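Local coordinates for protein glutamate racemase (Francisella tularensis subsp. tularensis, PDB 3OUT) that belongs to the Asp/Glu/Hydantoin racemase family and holds D-glutamic acid in its ligand pocket, at residues B[60-65]-B[86-91]; B[70-75]-B[217-222]. All blocks are in the same frame, centred on the assembly; numbering follows the deposited sequence. Where two conformers were deposited one is given.

Interaction 1: B[60-65]-B[86-91]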
loop_
_atom_site.group_PDB
_atom_site.type_symbol
_atom_site.label_atom_id
_atom_site.label_comp_id
_atom_site.label_asym_id
_atom_site.label_seq_id
_atom_site.Cartn_x
_atom_site.Cartn_y
_atom_site.Cartn_z
ATOM N N GLN B 60 8.997 3.999 2.153
ATOM C CA GLN B 60 8.282 4.563 1.037
ATOM C C GLN B 60 8.245 6.094 1.110
ATOM O O GLN B 60 8.547 6.766 0.122
ATOM C CB GLN B 60 6.846 4.016 0.996
ATOM C CG GLN B 60 6.744 2.489 0.783
ATOM C CD GLN B 60 5.314 2.104 0.650
ATOM O OE1 GLN B 60 4.585 2.118 1.621
ATOM N NE2 GLN B 60 4.874 1.793 -0.584
ATOM N N THR B 61 7.893 6.644 2.280
ATOM C CA THR B 61 7.819 8.105 2.469
ATOM C C THR B 61 9.213 8.704 2.260
ATOM O O THR B 61 9.346 9.736 1.648
ATOM C CB THR B 61 7.275 8.481 3.834
ATOM O OG1 THR B 61 5.927 7.992 3.912
ATOM C CG2 THR B 61 7.276 10.008 4.042
ATOM N N ALA B 62 10.237 8.063 2.772
ATOM C CA ALA B 62 11.607 8.549 2.592
ATOM C C ALA B 62 11.963 8.679 1.140
ATOM O O ALA B 62 12.492 9.722 0.706
ATOM C CB ALA B 62 12.642 7.653 3.330
ATOM N N LYS B 63 11.639 7.648 0.350
ATOM C CA LYS B 63 11.941 7.688 -1.071
ATOM C C LYS B 63 11.158 8.810 -1.752
ATOM O O LYS B 63 11.683 9.494 -2.635
ATOM C CB LYS B 63 11.696 6.326 -1.728
ATOM C CG LYS B 63 12.657 5.290 -1.182
ATOM C CD LYS B 63 12.291 3.860 -1.595
ATOM C CE LYS B 63 13.155 2.846 -0.857
ATOM N NZ LYS B 63 12.829 1.393 -1.272
ATOM N N PHE B 64 9.884 8.988 -1.394
ATOM C CA PHE B 64 9.101 10.059 -1.968
ATOM C C PHE B 64 9.765 11.400 -1.686
ATOM O O PHE B 64 9.888 12.237 -2.576
ATOM C CB PHE B 64 7.661 10.039 -1.402
ATOM C CG PHE B 64 6.787 11.122 -1.945
ATOM C CD1 PHE B 64 6.848 12.402 -1.446
ATOM C CD2 PHE B 64 5.919 10.858 -2.993
ATOM C CE1 PHE B 64 6.052 13.392 -1.954
ATOM C CE2 PHE B 64 5.119 11.862 -3.515
ATOM C CZ PHE B 64 5.181 13.131 -2.973
ATOM N N LEU B 65 10.204 11.633 -0.456
ATOM C CA LEU B 65 10.770 12.950 -0.136
ATOM C C LEU B 65 12.092 13.196 -0.843
ATOM O O LEU B 65 12.358 14.316 -1.279
ATOM C CB LEU B 65 10.946 13.095 1.378
ATOM C CG LEU B 65 9.661 13.322 2.161
ATOM C CD1 LEU B 65 9.880 13.249 3.660
ATOM C CD2 LEU B 65 8.951 14.653 1.773
ATOM N N ASP B 86 16.961 4.737 11.210
ATOM C CA ASP B 86 18.085 4.277 10.414
ATOM C C ASP B 86 17.700 3.954 8.971
ATOM O O ASP B 86 18.476 4.237 8.067
ATOM C CB ASP B 86 18.750 3.066 11.083
ATOM C CG ASP B 86 19.536 3.447 12.349
ATOM O OD1 ASP B 86 19.768 4.654 12.635
ATOM O OD2 ASP B 86 19.924 2.512 13.072
ATOM N N ILE B 87 16.515 3.368 8.779
ATOM C CA ILE B 87 15.942 3.116 7.452
ATOM C C ILE B 87 15.888 4.433 6.682
ATOM O O ILE B 87 16.299 4.512 5.522
ATOM C CB ILE B 87 14.481 2.555 7.584
ATOM C CG1 ILE B 87 14.473 1.096 8.155
ATOM C CG2 ILE B 87 13.718 2.639 6.251
ATOM C CD1 ILE B 87 14.950 0.088 7.184
ATOM N N VAL B 88 15.398 5.486 7.342
ATOM C CA VAL B 88 15.251 6.812 6.685
ATOM C C VAL B 88 16.614 7.442 6.367
ATOM O O VAL B 88 16.823 7.939 5.265
ATOM C CB VAL B 88 14.378 7.795 7.517
ATOM C CG1 VAL B 88 14.325 9.210 6.860
ATOM C CG2 VAL B 88 12.953 7.225 7.683
ATOM N N GLN B 89 17.514 7.423 7.346
ATOM C CA GLN B 89 18.884 7.909 7.170
ATOM C C GLN B 89 19.612 7.220 6.001
ATOM O O GLN B 89 20.321 7.883 5.223
ATOM C CB GLN B 89 19.649 7.776 8.505
ATOM C CG GLN B 89 19.288 8.894 9.502
ATOM C CD GLN B 89 19.878 8.743 10.910
ATOM O OE1 GLN B 89 20.505 7.734 11.253
ATOM N NE2 GLN B 89 19.611 9.734 11.750
ATOM N N GLU B 90 19.417 5.911 5.856
ATOM C CA GLU B 90 20.086 5.124 4.822
ATOM C C GLU B 90 19.618 5.539 3.433
ATOM O O GLU B 90 20.402 5.625 2.489
ATOM C CB GLU B 90 19.831 3.632 5.026
ATOM C CG GLU B 90 20.726 2.771 4.180
ATOM C CD GLU B 90 22.185 2.819 4.655
ATOM O OE1 GLU B 90 23.080 2.802 3.785
ATOM O OE2 GLU B 90 22.436 2.882 5.890
ATOM N N ILE B 91 18.320 5.769 3.311
ATOM C CA ILE B 91 17.747 6.291 2.068
ATOM C C ILE B 91 18.153 7.741 1.785
ATOM O O ILE B 91 18.414 8.079 0.627
ATOM C CB ILE B 91 16.189 6.128 2.086
ATOM C CG1 ILE B 91 15.866 4.642 2.058
ATOM C CG2 ILE B 91 15.496 6.851 0.899
ATOM C CD1 ILE B 91 14.458 4.284 2.543
#

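Interaction 2: B[70-75]-B[217-222]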
loop_
_atom_site.group_PDB
_atom_site.type_symbol
_atom_site.label_atom_id
_atom_site.label_comp_id
_atom_site.label_asym_id
_atom_site.label_seq_id
_atom_site.Cartn_x
_atom_site.Cartn_y
_atom_site.Cartn_z
ATOM N N VAL B 70 14.534 17.386 -1.317
ATOM C CA VAL B 70 14.611 18.176 -0.083
ATOM C C VAL B 70 16.078 18.371 0.316
ATOM O O VAL B 70 16.900 17.488 0.056
ATOM C CB VAL B 70 13.808 17.560 1.078
ATOM C CG1 VAL B 70 12.284 17.520 0.738
ATOM C CG2 VAL B 70 14.312 16.137 1.441
ATOM N N LYS B 71 16.400 19.461 1.006
ATOM C CA LYS B 71 17.791 19.667 1.516
ATOM C C LYS B 71 18.047 19.086 2.906
ATOM O O LYS B 71 19.200 18.921 3.322
ATOM C CB LYS B 71 18.195 21.146 1.530
ATOM C CG LYS B 71 17.334 22.017 2.381
ATOM C CD LYS B 71 17.758 23.501 2.205
ATOM C CE LYS B 71 16.868 24.401 2.949
ATOM N NZ LYS B 71 17.329 25.867 2.713
ATOM N N ALA B 72 16.963 18.768 3.612
ATOM C CA ALA B 72 17.012 18.228 4.965
ATOM C C ALA B 72 15.649 17.607 5.265
ATOM O O ALA B 72 14.636 18.019 4.719
ATOM C CB ALA B 72 17.322 19.327 6.029
ATOM N N ILE B 73 15.666 16.632 6.141
ATOM C CA ILE B 73 14.461 15.975 6.648
ATOM C C ILE B 73 14.392 16.139 8.151
ATOM O O ILE B 73 15.368 15.939 8.816
ATOM C CB ILE B 73 14.461 14.499 6.266
ATOM C CG1 ILE B 73 14.247 14.363 4.759
ATOM C CG2 ILE B 73 13.333 13.715 7.020
ATOM C CD1 ILE B 73 14.598 13.003 4.191
ATOM N N ILE B 74 13.209 16.471 8.669
ATOM C CA ILE B 74 12.928 16.326 10.069
ATOM C C ILE B 74 11.834 15.281 10.242
ATOM O O ILE B 74 10.739 15.415 9.670
ATOM C CB ILE B 74 12.548 17.674 10.728
ATOM C CG1 ILE B 74 12.031 17.501 12.166
ATOM C CG2 ILE B 74 11.536 18.447 9.900
ATOM C CD1 ILE B 74 12.260 18.835 12.976
ATOM N N ILE B 75 12.126 14.257 11.022
ATOM C CA ILE B 75 11.089 13.239 11.364
ATOM C C ILE B 75 10.310 13.756 12.568
ATOM O O ILE B 75 10.823 13.831 13.694
ATOM C CB ILE B 75 11.703 11.890 11.666
ATOM C CG1 ILE B 75 12.633 11.449 10.523
ATOM C CG2 ILE B 75 10.573 10.876 11.980
ATOM C CD1 ILE B 75 13.267 10.029 10.747
ATOM N N SER B 217 19.801 25.182 13.387
ATOM C CA SER B 217 21.239 25.313 13.641
ATOM C C SER B 217 22.039 24.664 12.537
ATOM O O SER B 217 23.043 25.218 12.090
ATOM C CB SER B 217 21.622 24.698 14.976
ATOM O OG SER B 217 21.038 25.447 16.002
ATOM N N LEU B 218 21.573 23.500 12.071
ATOM C CA LEU B 218 22.240 22.819 10.997
ATOM C C LEU B 218 22.237 23.649 9.727
ATOM O O LEU B 218 23.267 23.789 9.084
ATOM C CB LEU B 218 21.614 21.451 10.728
ATOM C CG LEU B 218 22.329 20.518 9.743
ATOM C CD1 LEU B 218 21.971 19.040 10.020
ATOM C CD2 LEU B 218 22.037 20.887 8.300
ATOM N N LEU B 219 21.082 24.181 9.337
ATOM C CA LEU B 219 21.038 24.987 8.097
ATOM C C LEU B 219 21.900 26.247 8.192
ATOM O O LEU B 219 22.583 26.621 7.252
ATOM C CB LEU B 219 19.609 25.387 7.763
ATOM C CG LEU B 219 18.683 24.218 7.435
ATOM C CD1 LEU B 219 17.285 24.744 7.212
ATOM C CD2 LEU B 219 19.122 23.443 6.186
ATOM N N PHE B 220 21.838 26.905 9.336
ATOM C CA PHE B 220 22.601 28.125 9.546
ATOM C C PHE B 220 24.095 27.849 9.487
ATOM O O PHE B 220 24.845 28.538 8.771
ATOM C CB PHE B 220 22.235 28.726 10.891
ATOM C CG PHE B 220 23.109 29.872 11.290
ATOM C CD1 PHE B 220 22.863 31.145 10.808
ATOM C CD2 PHE B 220 24.180 29.673 12.143
ATOM C CE1 PHE B 220 23.692 32.216 11.169
ATOM C CE2 PHE B 220 25.007 30.749 12.518
ATOM C CZ PHE B 220 24.759 32.006 12.037
ATOM N N GLU B 221 24.538 26.850 10.240
ATOM C CA GLU B 221 25.978 26.624 10.365
ATOM C C GLU B 221 26.543 26.157 9.030
ATOM O O GLU B 221 27.693 26.469 8.685
ATOM C CB GLU B 221 26.281 25.632 11.489
ATOM C CG GLU B 221 26.015 26.175 12.915
ATOM C CD GLU B 221 26.937 27.350 13.346
ATOM O OE1 GLU B 221 27.994 27.564 12.718
ATOM O OE2 GLU B 221 26.582 28.062 14.316
ATOM N N ASN B 222 25.726 25.455 8.250
ATOM C CA ASN B 222 26.166 24.946 6.951
ATOM C C ASN B 222 25.860 25.870 5.771
ATOM O O ASN B 222 26.079 25.493 4.625
ATOM C CB ASN B 222 25.638 23.518 6.746
ATOM C CG ASN B 222 26.254 22.517 7.757
ATOM O OD1 ASN B 222 27.473 22.424 7.885
ATOM N ND2 ASN B 222 25.414 21.789 8.471
#

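Interaction 1: B[60-65]-B[86-91]
I91 lies over the methyl group of A62 with two of its branches. CG2 comes to 3.8 Å from A62 CB, and the end of the longer branch, I91 CD1, to 3.9 Å, so both arms press on the same side of one small methyl. With chi1 at -67°, CG1 runs beside the backbone N and CG2 anti to it, and the extended second torsion carries CD1 on to A62. K63 crosses I91 at about a right angle and lends only its aliphatic part, K63 CG resting 3.9 Å from I91 CG2 and K63 CE equally near I91 CD1. One turn back, V88 CG1 approaches A62 CB from the more buried side at a looser 4.2 Å. No hydrogen bond joins the segments. The small A62 is consistent with the close backbones, its CA lying 5.7 Å from that of V88, and the helix axes pass 9.2 Å apart at a crossing angle of -28°. F13 of strand 10-14 lies beneath both A62 and V88. Two nearly parallel helices, consecutive in the chain and joined through strand 72-75, thus pack on one face of a parallel sheet, as the helices of alpha/beta folds built from beta-alpha-beta crossovers do.

Interaction 2: B[70-75]-B[217-222]
L219 meets segment 70-75 with a single methyl. Its CD2 lies 4.1 Å from K71 CE and a looser 4.5 Å from A72 CB, and these two touches make up the direct contact, which is apolar and has no hydrogen bond across it. The two side chains cross at about a right angle, and the leucine methyl meets the CE methylene, the last carbon before the ammonium group. Two torsions set this up. K71 takes chi1 of 60°, which places CG between the backbone N and the carbonyl carbon, and the rest of its chain runs out extended; L219, with chi1 at -64°, has CG beside its own backbone N and anti to the carbonyl carbon, and its CB bond points toward 70-75.

In the next shell, K71 NZ is held by the backbone oxygens of L224 and D6 and by a salt bridge to E33. These partners probably balance the charge of the buried lysine and help to hold the methylene chain that L219 covers. The leucine itself also packs on I10, L224 and L225. After L219 the helix soon ends, at E221, and N222 ND2 makes a weak hydrogen bond back to L218 O.

Farther out, A72 also touches L215 and I74 touches A211, so helix 208-221 covers this face of strand 72-75, which runs parallel between strands 10-14 and 97-99.

Interactions 1 and 2 illustrate how one parallel sheet is covered on both faces. Strand 72-75 links the two helices of interaction 1 along the chain, and it is itself a member of interaction 2, where a helix far on in the sequence packs on it. The two contacts also touch directly: V88 CB meets I75 CD1 at 4.1 Å. Interaction 1 joins helix to helix and is only partly buried, with an exposed lysine at its border; interaction 2 joins helix to strand, and its touching residues are all buried. Each uses lysine methylenes as apolar surface, but the buried lysine of 70-75 has its ammonium group paired with acceptors outside the two segments.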